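Local coordinates for endonuclease 8-like L720 (Acanthamoeba polyphaga mimivirus, PDB 4MB7), which belongs to the endonuclease VIII-like (Fpg/Nei) family and joins a beta-rich N-terminal domain to a helical H2TH domain and a zinc-bound beta hairpin, at residues I21-G26 and I90-N95; V34-Y39 and Y63-H68; G181-Q186 and R240-S245; K193-K198 and T265-V270. All coordinates share one frame; numbering follows the deposited sequence.

Interaction 1. Residues I21-G26 and I90-N95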
# COMPACT_ATOMS: atom_id res chain seq x y z
N ILE A 21 -14.83 10.70 -18.15
CA ILE A 21 -13.68 10.36 -18.98
C ILE A 21 -13.92 10.76 -20.43
O ILE A 21 -14.82 10.24 -21.09
CB ILE A 21 -13.36 8.86 -18.91
CG1 ILE A 21 -12.93 8.47 -17.49
CG2 ILE A 21 -12.27 8.50 -19.92
CD1 ILE A 21 -12.75 6.98 -17.29
N VAL A 22 -13.11 11.69 -20.92
CA VAL A 22 -13.23 12.16 -22.29
C VAL A 22 -12.37 11.32 -23.23
O VAL A 22 -12.80 10.93 -24.31
CB VAL A 22 -12.84 13.65 -22.41
CG1 VAL A 22 -12.73 14.06 -23.87
CG2 VAL A 22 -13.86 14.51 -21.68
N SER A 23 -11.15 11.03 -22.79
CA SER A 23 -10.25 10.17 -23.54
C SER A 23 -9.42 9.31 -22.58
O SER A 23 -9.18 9.70 -21.44
CB SER A 23 -9.34 10.99 -24.46
OG SER A 23 -8.51 11.86 -23.72
N ILE A 24 -9.00 8.15 -23.06
CA ILE A 24 -8.24 7.21 -22.24
C ILE A 24 -7.39 6.31 -23.14
O ILE A 24 -7.85 5.88 -24.20
CB ILE A 24 -9.18 6.37 -21.34
CG1 ILE A 24 -8.40 5.34 -20.52
CG2 ILE A 24 -10.26 5.69 -22.16
CD1 ILE A 24 -9.22 4.69 -19.42
N SER A 25 -6.15 6.06 -22.75
CA SER A 25 -5.23 5.29 -23.58
C SER A 25 -4.05 4.71 -22.80
O SER A 25 -3.92 4.92 -21.60
CB SER A 25 -4.71 6.14 -24.74
OG SER A 25 -3.92 7.22 -24.25
N GLY A 26 -3.18 3.99 -23.52
CA GLY A 26 -2.02 3.35 -22.92
C GLY A 26 -2.12 1.84 -22.99
O GLY A 26 -3.21 1.30 -23.14
N ILE A 90 -3.31 6.65 -19.52
CA ILE A 90 -3.59 8.08 -19.55
C ILE A 90 -5.09 8.29 -19.55
O ILE A 90 -5.79 7.79 -20.41
CB ILE A 90 -3.04 8.72 -20.84
CG1 ILE A 90 -1.56 8.40 -21.01
CG2 ILE A 90 -3.26 10.23 -20.81
CD1 ILE A 90 -0.73 8.82 -19.84
N ILE A 91 -5.59 9.04 -18.57
CA ILE A 91 -7.01 9.37 -18.53
C ILE A 91 -7.22 10.88 -18.50
O ILE A 91 -6.85 11.54 -17.53
CB ILE A 91 -7.72 8.74 -17.32
CG1 ILE A 91 -7.56 7.22 -17.34
CG2 ILE A 91 -9.19 9.12 -17.33
CD1 ILE A 91 -8.33 6.51 -16.24
N GLN A 92 -7.81 11.42 -19.56
CA GLN A 92 -8.18 12.83 -19.58
C GLN A 92 -9.65 13.01 -19.22
O GLN A 92 -10.52 12.36 -19.80
CB GLN A 92 -7.88 13.47 -20.94
CG GLN A 92 -8.25 14.94 -20.99
CD GLN A 92 -7.65 15.67 -22.17
OE1 GLN A 92 -6.87 15.11 -22.93
NE2 GLN A 92 -8.00 16.94 -22.32
N LEU A 93 -9.92 13.90 -18.27
CA LEU A 93 -11.28 14.14 -17.81
C LEU A 93 -11.90 15.37 -18.47
O LEU A 93 -11.24 16.08 -19.22
CB LEU A 93 -11.29 14.28 -16.29
CG LEU A 93 -10.68 13.07 -15.57
CD1 LEU A 93 -10.55 13.34 -14.08
CD2 LEU A 93 -11.53 11.83 -15.82
N ASP A 94 -13.18 15.61 -18.17
CA ASP A 94 -13.92 16.71 -18.79
C ASP A 94 -13.47 18.10 -18.35
O ASP A 94 -13.79 19.09 -19.00
CB ASP A 94 -15.43 16.54 -18.57
CG ASP A 94 -15.79 16.33 -17.11
OD1 ASP A 94 -14.98 16.70 -16.23
OD2 ASP A 94 -16.88 15.79 -16.84
N ASN A 95 -12.72 18.17 -17.26
CA ASN A 95 -12.19 19.45 -16.78
C ASN A 95 -10.72 19.66 -17.13
O ASN A 95 -10.02 20.40 -16.45
CB ASN A 95 -12.41 19.60 -15.27
CG ASN A 95 -11.70 18.52 -14.47
OD1 ASN A 95 -11.09 17.61 -15.03
ND2 ASN A 95 -11.79 18.61 -13.15
O HOH W 1 -6.14 10.28 -22.57
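Ile24 and Ile91 pack closely on one face of this two-strand pairing, with Ile21 beside them. Ile24 and Ile91, a non-hydrogen-bonded pair, lie side by side and point the same way, with Ile24 CD1 3.7 Å from Ile91 CG1. The other branch of Ile91 is used as well: Ile21 CG1 crosses it obliquely at 3.8 Å from Ile91 CG2, and Trp101 of the next strand also touches Ile91. The reverse face, with Ser23, Ser25, Ile90 and Gln92, is more open to solvent: Ser25 is exposed, and a water 3.1 Å from Ser23 OG gives a weak bond to Ile90 O. One close local contact remains there, Ser23 OG to Gln92 CB at 3.3 Å. Val22, solvent-exposed, sets its CG2 branch against Asp94, nearest CA.

The backbones run antiparallel, their axes at 160°. Ser25 and Ile90 form a reciprocal pair, with Ser25 N donating to Ile90 O (2.9 Å) and Ile90 N to Ser25 O (2.8 Å). Further along, Gln92 O accepts two donors: Val22 N at 2.9 Å in the carbonyl plane, and Ser23 N more weakly. Val22 and Ser23 both face Gln92, which shifts the register by one: a classic beta bulge, here in an outermost strand of a four-stranded antiparallel sheet.

Interaction 2. Residues V34-Y39 and Y63-H68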
# COMPACT_ATOMS: atom_id res chain seq x y z
N VAL A 34 -11.73 -3.17 -22.60
CA VAL A 34 -13.07 -2.62 -22.41
C VAL A 34 -13.09 -1.12 -22.72
O VAL A 34 -12.18 -0.40 -22.32
CB VAL A 34 -13.58 -2.86 -20.97
CG1 VAL A 34 -14.85 -2.06 -20.69
CG2 VAL A 34 -13.83 -4.34 -20.72
N ASP A 35 -14.11 -0.67 -23.44
CA ASP A 35 -14.24 0.75 -23.77
C ASP A 35 -14.81 1.54 -22.59
O ASP A 35 -15.94 1.32 -22.17
CB ASP A 35 -15.13 0.93 -25.01
CG ASP A 35 -15.24 2.38 -25.44
OD1 ASP A 35 -14.32 3.17 -25.13
OD2 ASP A 35 -16.24 2.73 -26.10
N LEU A 36 -14.01 2.46 -22.06
CA LEU A 36 -14.40 3.22 -20.87
C LEU A 36 -14.69 4.69 -21.16
O LEU A 36 -14.85 5.48 -20.24
CB LEU A 36 -13.32 3.11 -19.79
CG LEU A 36 -13.12 1.72 -19.18
CD1 LEU A 36 -12.00 1.75 -18.15
CD2 LEU A 36 -14.41 1.22 -18.55
N ILE A 37 -14.75 5.05 -22.44
CA ILE A 37 -15.08 6.42 -22.83
C ILE A 37 -16.42 6.85 -22.24
O ILE A 37 -17.38 6.08 -22.24
CB ILE A 37 -15.10 6.58 -24.37
CG1 ILE A 37 -13.72 6.28 -24.96
CG2 ILE A 37 -15.53 7.98 -24.76
CD1 ILE A 37 -12.65 7.24 -24.50
N ASP A 38 -16.46 8.07 -21.71
CA ASP A 38 -17.67 8.68 -21.15
C ASP A 38 -18.18 8.04 -19.86
O ASP A 38 -19.27 8.35 -19.39
CB ASP A 38 -18.80 8.74 -22.20
CG ASP A 38 -18.46 9.66 -23.35
OD1 ASP A 38 -17.77 10.68 -23.12
OD2 ASP A 38 -18.87 9.36 -24.49
N TYR A 39 -17.38 7.15 -19.28
CA TYR A 39 -17.67 6.65 -17.94
C TYR A 39 -17.43 7.75 -16.92
O TYR A 39 -16.67 8.69 -17.17
CB TYR A 39 -16.80 5.43 -17.62
CG TYR A 39 -17.47 4.10 -17.88
CD1 TYR A 39 -17.61 3.62 -19.18
CD2 TYR A 39 -17.97 3.33 -16.84
CE1 TYR A 39 -18.22 2.40 -19.42
CE2 TYR A 39 -18.58 2.12 -17.07
CZ TYR A 39 -18.71 1.66 -18.37
OH TYR A 39 -19.32 0.45 -18.61
N TYR A 63 -17.57 -0.84 -13.48
CA TYR A 63 -16.25 -1.45 -13.36
C TYR A 63 -15.43 -0.84 -12.24
O TYR A 63 -15.65 0.31 -11.84
CB TYR A 63 -15.48 -1.33 -14.68
CG TYR A 63 -16.01 -2.20 -15.79
CD1 TYR A 63 -15.80 -3.57 -15.79
CD2 TYR A 63 -16.71 -1.65 -16.86
CE1 TYR A 63 -16.28 -4.37 -16.81
CE2 TYR A 63 -17.20 -2.44 -17.88
CZ TYR A 63 -16.98 -3.80 -17.85
OH TYR A 63 -17.46 -4.59 -18.88
N VAL A 64 -14.48 -1.61 -11.73
CA VAL A 64 -13.52 -1.11 -10.75
C VAL A 64 -12.11 -1.33 -11.27
O VAL A 64 -11.73 -2.45 -11.61
CB VAL A 64 -13.68 -1.80 -9.39
CG1 VAL A 64 -12.56 -1.37 -8.44
CG2 VAL A 64 -15.04 -1.50 -8.79
N ILE A 65 -11.34 -0.25 -11.33
CA ILE A 65 -9.93 -0.35 -11.70
C ILE A 65 -9.08 -0.41 -10.44
O ILE A 65 -9.15 0.48 -9.60
CB ILE A 65 -9.48 0.83 -12.57
CG1 ILE A 65 -10.24 0.84 -13.89
CG2 ILE A 65 -7.98 0.76 -12.82
CD1 ILE A 65 -9.86 2.00 -14.79
N ARG A 66 -8.29 -1.47 -10.32
CA ARG A 66 -7.39 -1.62 -9.18
C ARG A 66 -5.95 -1.33 -9.58
O ARG A 66 -5.44 -1.90 -10.55
CB ARG A 66 -7.49 -3.03 -8.59
CG ARG A 66 -6.70 -3.21 -7.30
CD ARG A 66 -6.61 -4.68 -6.92
NE ARG A 66 -5.75 -5.42 -7.84
CZ ARG A 66 -5.69 -6.75 -7.90
NH1 ARG A 66 -6.43 -7.49 -7.09
NH2 ARG A 66 -4.88 -7.33 -8.77
N THR A 67 -5.30 -0.46 -8.83
CA THR A 67 -3.92 -0.10 -9.09
C THR A 67 -3.02 -0.55 -7.94
O THR A 67 -3.29 -0.27 -6.77
CB THR A 67 -3.76 1.42 -9.28
OG1 THR A 67 -4.58 1.85 -10.37
CG2 THR A 67 -2.30 1.76 -9.57
N HIS A 68 -1.96 -1.27 -8.29
CA HIS A 68 -0.91 -1.60 -7.34
C HIS A 68 0.38 -0.93 -7.79
O HIS A 68 0.99 -1.34 -8.78
CB HIS A 68 -0.72 -3.12 -7.25
CG HIS A 68 0.40 -3.52 -6.34
ND1 HIS A 68 1.17 -4.65 -6.56
CD2 HIS A 68 0.88 -2.96 -5.21
CE1 HIS A 68 2.08 -4.75 -5.61
NE2 HIS A 68 1.92 -3.74 -4.77
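The Tyr63 ring is the surface on which the loop 34-39 rests, and three loop side chains reach it from different directions. With CG anti to the carbonyl carbon (chi1 -71°), Tyr63 sends its ring off the strand toward the loop, so that the CD2-CE2 side does most of the touching. Val34 meets it tip to tip: its CG1 branch, anti to the backbone N, comes to 3.7 Å from Tyr63 CE2. Leu36 crosses the ring obliquely, CD2 lying 4.0 Å from Tyr63 CD2. Tyr39 also crosses obliquely, and its hydroxyl lies at the edge of the Tyr63 ring, near the ring plane, with Tyr39 OH 3.7 Å from Tyr63 CE2.

Leu36 divides its two methyls between neighbours. CD2 also covers the centre of one face of the Tyr39 ring, 4.0 Å above its plane, whereas CD1 reaches tip to tip to Ile65 CD1, again at 4.0 Å. The loop can offer Leu36 and Tyr39 together because they are the ends of a type II turn, closed by Tyr39 N bonding to Leu36 O at 3.2 Å. They pack on strand 63-70 of a four-stranded antiparallel sheet, whose neighbouring strands contribute Leu55 and Leu108 to the same apolar cluster.

The closest contacts are carbon against carbon, plus Tyr39 OH at the ring edge. Tyr39 OH, which enters the contact, is hydrogen-bonded to Pro61 O. With no hydrogen bond between 34-39 and 63-68, the contact probably rests on dispersion and fit of shape.

Interaction 3. Residues G181-Q186 and R240-S245. With SO4 (sulfate ion), chain D.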
# COMPACT_ATOMS: atom_id res chain seq x y z
N GLY A 181 5.30 -2.21 4.22
CA GLY A 181 6.29 -2.68 3.27
C GLY A 181 7.65 -2.91 3.90
O GLY A 181 7.78 -2.95 5.13
N ASN A 182 8.67 -3.06 3.06
CA ASN A 182 10.00 -3.46 3.51
C ASN A 182 10.69 -2.46 4.43
O ASN A 182 11.37 -2.85 5.37
CB ASN A 182 10.90 -3.77 2.31
CG ASN A 182 12.15 -4.52 2.70
OD1 ASN A 182 12.12 -5.40 3.56
ND2 ASN A 182 13.27 -4.16 2.09
N ILE A 183 10.52 -1.17 4.15
CA ILE A 183 11.13 -0.14 4.98
C ILE A 183 10.48 -0.08 6.36
O ILE A 183 11.18 -0.04 7.38
CB ILE A 183 11.06 1.25 4.31
CG1 ILE A 183 11.87 1.26 3.02
CG2 ILE A 183 11.56 2.33 5.26
CD1 ILE A 183 11.93 2.61 2.34
N LEU A 184 9.16 -0.10 6.40
CA LEU A 184 8.41 -0.03 7.65
C LEU A 184 8.71 -1.19 8.59
O LEU A 184 8.93 -0.99 9.79
CB LEU A 184 6.91 0.03 7.38
CG LEU A 184 6.32 1.39 6.98
CD1 LEU A 184 4.88 1.23 6.51
CD2 LEU A 184 6.39 2.36 8.15
N GLN A 185 8.71 -2.40 8.05
CA GLN A 185 8.90 -3.59 8.87
C GLN A 185 10.25 -3.62 9.59
O GLN A 185 10.32 -3.98 10.76
CB GLN A 185 8.68 -4.87 8.05
CG GLN A 185 9.66 -5.09 6.91
CD GLN A 185 10.85 -5.94 7.31
OE1 GLN A 185 10.88 -6.49 8.41
NE2 GLN A 185 11.83 -6.04 6.43
N GLN A 186 11.31 -3.21 8.91
CA GLN A 186 12.64 -3.26 9.51
C GLN A 186 12.92 -2.06 10.42
O GLN A 186 13.66 -2.18 11.40
CB GLN A 186 13.74 -3.42 8.45
CG GLN A 186 13.83 -2.29 7.43
CD GLN A 186 14.70 -2.67 6.24
OE1 GLN A 186 15.89 -2.35 6.20
NE2 GLN A 186 14.11 -3.37 5.28
N ARG A 240 16.25 5.11 10.66
CA ARG A 240 17.29 4.81 11.64
C ARG A 240 18.10 3.56 11.30
O ARG A 240 19.23 3.42 11.77
CB ARG A 240 16.68 4.69 13.04
CG ARG A 240 16.11 5.99 13.59
CD ARG A 240 15.12 5.73 14.71
NE ARG A 240 15.74 5.11 15.88
CZ ARG A 240 15.06 4.55 16.87
NH1 ARG A 240 13.73 4.52 16.84
NH2 ARG A 240 15.70 4.00 17.90
N ILE A 241 17.54 2.66 10.51
CA ILE A 241 18.21 1.40 10.22
C ILE A 241 18.19 1.03 8.74
O ILE A 241 18.97 0.18 8.30
CB ILE A 241 17.63 0.24 11.06
CG1 ILE A 241 18.65 -0.89 11.22
CG2 ILE A 241 16.33 -0.28 10.44
CD1 ILE A 241 19.90 -0.48 11.97
N TYR A 242 17.32 1.66 7.97
CA TYR A 242 17.18 1.32 6.55
C TYR A 242 18.42 1.67 5.75
O TYR A 242 18.80 2.84 5.64
CB TYR A 242 15.94 1.99 5.94
CG TYR A 242 15.71 1.59 4.50
CD1 TYR A 242 15.36 0.29 4.16
CD2 TYR A 242 15.83 2.52 3.47
CE1 TYR A 242 15.15 -0.08 2.85
CE2 TYR A 242 15.62 2.17 2.15
CZ TYR A 242 15.28 0.86 1.85
OH TYR A 242 15.06 0.50 0.54
N ARG A 243 19.08 0.65 5.23
CA ARG A 243 20.27 0.80 4.40
C ARG A 243 21.38 1.54 5.12
O ARG A 243 22.16 2.24 4.52
CB ARG A 243 19.92 1.49 3.08
CG ARG A 243 19.26 0.53 2.11
CD ARG A 243 18.79 1.21 0.84
NE ARG A 243 18.23 0.22 -0.08
CZ ARG A 243 17.82 0.49 -1.31
NH1 ARG A 243 17.91 1.72 -1.79
NH2 ARG A 243 17.33 -0.48 -2.07
N LYS A 244 21.44 1.36 6.43
CA LYS A 244 22.48 1.96 7.25
C LYS A 244 23.60 0.95 7.49
O LYS A 244 23.34 -0.23 7.71
CB LYS A 244 21.91 2.44 8.59
CG LYS A 244 20.86 3.53 8.46
CD LYS A 244 21.47 4.83 7.99
CE LYS A 244 20.40 5.89 7.76
NZ LYS A 244 19.56 6.11 8.97
N SER A 245 24.84 1.43 7.45
CA SER A 245 25.99 0.58 7.73
C SER A 245 26.22 0.51 9.24
O SER A 245 26.70 -0.49 9.76
CB SER A 245 27.24 1.13 7.04
OG SER A 245 27.04 1.25 5.64
S SO4 D . 7.64 -3.20 -0.45
O1 SO4 D . 6.34 -2.54 -0.48
O2 SO4 D . 8.02 -3.60 -1.80
O3 SO4 D . 8.64 -2.27 0.08
O4 SO4 D . 7.57 -4.37 0.41
O HOH W 2 13.15 -2.35 -0.13
O HOH W 3 18.03 -1.88 4.61
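The first turn of helix 182-191, with Gly181 as its N-cap, faces a type II turn from Ile241 to Lys244, the nearest alpha carbons being those of Ile183 and Tyr242 at 6.4 Å. Tyr242, its CG anti to the backbone N, brings its ring across Ile183 at about a right angle. Ile183 CG1 stands over one face, 3.6 Å from the ring centroid and 15° off the normal, a CH-pi contact shifted toward the CE1-CZ rim, while Ile183 CD1 continues over the CE2 side. Arg243 CG covers the opposite face, so the ring is held between two aliphatic groups. Gln186 comes to its edge instead: Gln186 OE1 lies 3.4 Å from Tyr242 CD1, near the ring plane, although the amide itself is turned 67° from that plane.

The helix lies in the H2TH region of the Fpg/Nei family, and the turn belongs to the segment leading from helix 205-230 into the zinc-bound hairpin. At the helix start Asn182 N donates at 3.1 Å to O3 of a sulfate, probably from the crystallisation liquor; Arg263 NH1 and Lys49 NZ are also hydrogen-bonded to it.

Gln186 takes the crowded first torsion (chi1 62°), which sends its amide back along the helix, where NE2 donates to Asn182 O at 2.8 Å. Gln186 OE1 accepts from a water, 2.7 Å away, that accepts in turn from Arg243 N and so bridges helix and turn. Farther along, Ile241 CG2 packs on Gln186 O at 3.4 Å, and the backbone N-H groups of Ile241 and Tyr242 both donate to Glu187 OE2.

Interaction 4. Residues K193-K198 and T265-V270. With ZN (zinc ion), chain B.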
# COMPACT_ATOMS: atom_id res chain seq x y z
N LYS A 193 13.68 -3.33 19.12
CA LYS A 193 14.80 -4.21 19.47
C LYS A 193 14.46 -5.69 19.28
O LYS A 193 14.82 -6.53 20.10
CB LYS A 193 15.27 -3.95 20.90
CG LYS A 193 15.92 -2.59 21.09
CD LYS A 193 16.05 -2.22 22.56
CE LYS A 193 16.85 -3.27 23.33
NZ LYS A 193 18.24 -3.41 22.83
N ILE A 194 13.77 -6.00 18.19
CA ILE A 194 13.39 -7.37 17.89
C ILE A 194 14.15 -7.90 16.67
O ILE A 194 14.19 -7.25 15.63
CB ILE A 194 11.87 -7.49 17.63
CG1 ILE A 194 11.09 -7.05 18.87
CG2 ILE A 194 11.50 -8.92 17.24
CD1 ILE A 194 9.59 -7.15 18.70
N LEU A 195 14.75 -9.07 16.82
CA LEU A 195 15.48 -9.70 15.72
C LEU A 195 14.50 -10.15 14.64
O LEU A 195 13.53 -10.84 14.93
CB LEU A 195 16.29 -10.89 16.23
CG LEU A 195 17.33 -11.47 15.27
CD1 LEU A 195 18.47 -10.48 15.05
CD2 LEU A 195 17.87 -12.80 15.79
N PRO A 196 14.76 -9.75 13.38
CA PRO A 196 13.88 -10.10 12.25
C PRO A 196 13.73 -11.61 12.07
O PRO A 196 12.72 -12.06 11.54
CB PRO A 196 14.60 -9.49 11.05
CG PRO A 196 15.39 -8.37 11.62
CD PRO A 196 15.85 -8.85 12.96
N LEU A 197 14.73 -12.37 12.50
CA LEU A 197 14.73 -13.82 12.33
C LEU A 197 13.94 -14.53 13.43
O LEU A 197 13.74 -15.74 13.37
CB LEU A 197 16.16 -14.35 12.29
CG LEU A 197 17.04 -13.80 11.16
CD1 LEU A 197 18.49 -14.20 11.36
CD2 LEU A 197 16.52 -14.28 9.82
N LYS A 198 13.49 -13.77 14.43
CA LYS A 198 12.73 -14.34 15.53
C LYS A 198 11.36 -14.81 15.06
O LYS A 198 10.70 -14.13 14.27
CB LYS A 198 12.58 -13.32 16.66
CG LYS A 198 12.04 -13.88 17.96
CD LYS A 198 12.09 -12.85 19.07
CE LYS A 198 11.72 -13.45 20.41
NZ LYS A 198 11.80 -12.46 21.52
N THR A 265 16.78 -7.09 4.40
CA THR A 265 16.55 -6.44 5.69
C THR A 265 17.86 -6.09 6.39
O THR A 265 18.76 -6.93 6.49
CB THR A 265 15.72 -7.34 6.62
OG1 THR A 265 14.50 -7.73 5.96
CG2 THR A 265 15.38 -6.62 7.92
N THR A 266 17.96 -4.86 6.87
CA THR A 266 19.09 -4.44 7.68
C THR A 266 18.70 -4.45 9.15
O THR A 266 17.69 -3.87 9.54
CB THR A 266 19.56 -3.02 7.31
OG1 THR A 266 20.05 -3.01 5.96
CG2 THR A 266 20.67 -2.56 8.24
N TRP A 267 19.51 -5.12 9.97
CA TRP A 267 19.25 -5.16 11.41
C TRP A 267 20.55 -5.12 12.20
O TRP A 267 21.61 -5.52 11.71
CB TRP A 267 18.44 -6.40 11.79
CG TRP A 267 19.22 -7.68 11.79
CD1 TRP A 267 19.96 -8.20 12.82
CD2 TRP A 267 19.32 -8.63 10.71
NE1 TRP A 267 20.52 -9.39 12.45
CE2 TRP A 267 20.14 -9.68 11.16
CE3 TRP A 267 18.80 -8.68 9.42
CZ2 TRP A 267 20.46 -10.78 10.36
CZ3 TRP A 267 19.12 -9.77 8.62
CH2 TRP A 267 19.94 -10.80 9.10
N CYS A 268 20.46 -4.64 13.44
CA CYS A 268 21.61 -4.63 14.34
C CYS A 268 21.58 -5.86 15.23
O CYS A 268 20.65 -6.05 16.01
CB CYS A 268 21.60 -3.36 15.19
SG CYS A 268 22.92 -3.31 16.42
N PRO A 269 22.61 -6.72 15.12
CA PRO A 269 22.68 -7.97 15.87
C PRO A 269 22.84 -7.73 17.37
O PRO A 269 22.53 -8.60 18.18
CB PRO A 269 23.94 -8.64 15.31
CG PRO A 269 24.77 -7.52 14.81
CD PRO A 269 23.80 -6.51 14.27
N VAL A 270 23.32 -6.54 17.73
CA VAL A 270 23.49 -6.17 19.13
C VAL A 270 22.20 -5.61 19.71
O VAL A 270 21.67 -6.13 20.69
CB VAL A 270 24.62 -5.14 19.31
CG1 VAL A 270 24.74 -4.72 20.76
CG2 VAL A 270 25.94 -5.72 18.81
ZN ZN B . 23.08 -1.28 17.40
O HOH W 4 21.10 -4.49 23.24
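Trp267 places CG in the crowded position between its backbone N and carbonyl carbon (chi1 75°), and chi2 of 86° turns the indole so that one face meets Pro196. Leu195, with CG anti to the backbone N (chi1 -168°), reaches the pyrrole side obliquely, its CD1 3.5 Å from Trp267 NE1. Over the face, Pro196 CD lies 4.2 Å from the centroid of the five-membered ring of Trp267, a CH-pi contact offset toward the rim, while Pro196 CG sits 3.6 Å from Trp267 CB. Leu197 crosses at about a right angle at the far end, CD1 lying 4.1 Å from Trp267 CZ2.

Trp267 ends the second strand of the two-stranded antiparallel hairpin 254-258/263-267, the zinc-finger element of this protein. The next residue, Cys268, binds the zinc ion through SG at 2.3 Å, and Cys247, His251 and Cys271 complete the site.

The loop side is shaped by a type I turn from Leu195 to Lys198, which follows a Schellman motif at the end of helix 182-191 with Lys193 at C-prime. Lys193 NZ is hydrogen-bonded to Cys271 O and weakly to a water that donates to Val270 O.

How the interactions relate
Interactions 1 and 2 adjoin in the N-terminal half: Ile21 O lies 2.8 Å from Asp38 N and Ile21 N 2.9 Å from Tyr39 O, so one residue ties the edge strand to the loop. Interactions 3 and 4 likewise touch, through Gln185 NE2 and Thr265 OG1 at 3.2 Å, and their segments alternate along the chain, so that helix 182-191 is in direct contact with the hairpin 254-258/263-267. The side chain of Ile241 in interaction 3 is about 6 Å from the zinc ion bound by Cys268 of interaction 4. The two pairs stand on opposite sides of the chain's centre; interactions 2 and 3 have centres 35 Å apart but nearest atoms only about 9 Å apart.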